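Side-chain contact in cobalamin biosynthesis protein CobN (Mycobacterium tuberculosis, PDB 7C6O), which is the large, catalytic subunit of cobaltochelatase, the enzyme that inserts cobalt into the corrin ring during cobalamin biosynthesis: residues P909-D912 with R917-D920. Numbering follows the deposited sequence.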
# COMPACT_ATOMS: atom_id res chain seq x y z
N PRO A 909 6.10 -13.72 18.02
CA PRO A 909 4.68 -13.73 17.65
C PRO A 909 4.06 -15.09 17.94
O PRO A 909 4.74 -16.11 18.04
CB PRO A 909 4.70 -13.44 16.14
CG PRO A 909 6.10 -13.01 15.81
CD PRO A 909 6.97 -13.66 16.84
N VAL A 910 2.74 -15.08 18.08
CA VAL A 910 1.94 -16.29 18.28
C VAL A 910 0.91 -16.34 17.17
O VAL A 910 0.09 -15.43 17.03
CB VAL A 910 1.27 -16.31 19.67
CG1 VAL A 910 0.40 -17.55 19.81
CG2 VAL A 910 2.32 -16.26 20.77
N TRP A 911 0.95 -17.41 16.38
CA TRP A 911 0.09 -17.56 15.22
C TRP A 911 -1.05 -18.53 15.50
O TRP A 911 -0.90 -19.50 16.24
CB TRP A 911 0.87 -18.06 14.00
CG TRP A 911 1.88 -17.09 13.45
CD1 TRP A 911 1.66 -16.15 12.49
CD2 TRP A 911 3.26 -16.99 13.82
NE1 TRP A 911 2.83 -15.46 12.24
CE2 TRP A 911 3.82 -15.96 13.04
CE3 TRP A 911 4.07 -17.67 14.73
CZ2 TRP A 911 5.16 -15.59 13.15
CZ3 TRP A 911 5.40 -17.30 14.83
CH2 TRP A 911 5.93 -16.27 14.05
N ASP A 912 -2.20 -18.26 14.89
CA ASP A 912 -3.26 -19.24 14.73
C ASP A 912 -2.98 -20.02 13.46
O ASP A 912 -3.06 -19.46 12.36
CB ASP A 912 -4.63 -18.56 14.67
CG ASP A 912 -5.75 -19.53 14.38
OD1 ASP A 912 -6.24 -20.17 15.34
OD2 ASP A 912 -6.14 -19.66 13.21
N ARG A 917 -3.08 -16.04 11.10
CA ARG A 917 -3.07 -14.69 11.64
C ARG A 917 -2.32 -14.65 12.97
O ARG A 917 -2.27 -15.63 13.71
CB ARG A 917 -4.51 -14.18 11.81
CG ARG A 917 -5.24 -14.02 10.48
CD ARG A 917 -6.64 -13.44 10.62
NE ARG A 917 -7.02 -12.70 9.42
CZ ARG A 917 -8.20 -12.12 9.23
NH1 ARG A 917 -9.14 -12.19 10.17
NH2 ARG A 917 -8.45 -11.47 8.10
N VAL A 918 -1.71 -13.50 13.25
CA VAL A 918 -1.03 -13.28 14.52
C VAL A 918 -2.08 -12.95 15.57
O VAL A 918 -2.86 -12.01 15.41
CB VAL A 918 0.02 -12.16 14.42
CG1 VAL A 918 0.69 -11.94 15.76
CG2 VAL A 918 1.05 -12.51 13.35
N ILE A 919 -2.11 -13.73 16.65
CA ILE A 919 -3.16 -13.61 17.66
C ILE A 919 -2.63 -13.22 19.03
O ILE A 919 -3.43 -12.82 19.89
CB ILE A 919 -3.98 -14.91 17.76
CG1 ILE A 919 -3.09 -16.07 18.19
CG2 ILE A 919 -4.67 -15.21 16.44
CD1 ILE A 919 -3.83 -17.38 18.36
N ASP A 920 -1.33 -13.31 19.28
CA ASP A 920 -0.79 -12.99 20.59
C ASP A 920 0.71 -12.75 20.47
O ASP A 920 1.30 -12.83 19.38
CB ASP A 920 -1.09 -14.10 21.60
CG ASP A 920 -1.34 -13.57 23.00
OD1 ASP A 920 -0.87 -12.45 23.31
OD2 ASP A 920 -2.01 -14.27 23.79
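V910 faces both I919 and D920 across a two-stranded antiparallel hairpin, which defines a classic beta bulge. The hydrogen bonds give the first evidence. V910 O takes I919 N in a nearly straight bond of 2.8 Å. D920 N supplies a second, weak bond to the same oxygen at 3.4 Å. In return V910 N reaches D920 O at 3.0 Å, bent to 139° and from above the carbonyl plane, whereas D912 N meets R917 O almost straight at 2.9 Å. The extra residue also shows in the register, V910 pairing with D920 but W911 with V918. The N-to-C directions of the short segments stand 116° apart, well short of the 180° of a flat antiparallel pair.

Apolar contacts divide between the two faces. On one, V918 CG2 lies 3.8 Å from W911 CD1, approaching the indole obliquely, while P909 CB sits over one face of the same ring, offset toward its rim. On the other, V910 and D920 run side by side, their CB atoms 3.8 Å apart. I919, the extra residue, belongs to neither pair: with CG1 between its backbone N and carbonyl carbon (chi1 61°), that atom lies close against V910 O and 4.1 Å from V910 CG1. Its CG2 meets D912 CB at 3.8 Å.

Polar side-chain ends turn to other partners: D912 OD2 accepts from S915 N within the connecting turn, and R917 forms a salt bridge with D846. W911 NE1 donates to P851 O, and P909 and W911 touch W856 and R853, so this surface hairpin of strands 907-911 and 918-923 packs one side against helix 853-874 and the loop preceding it.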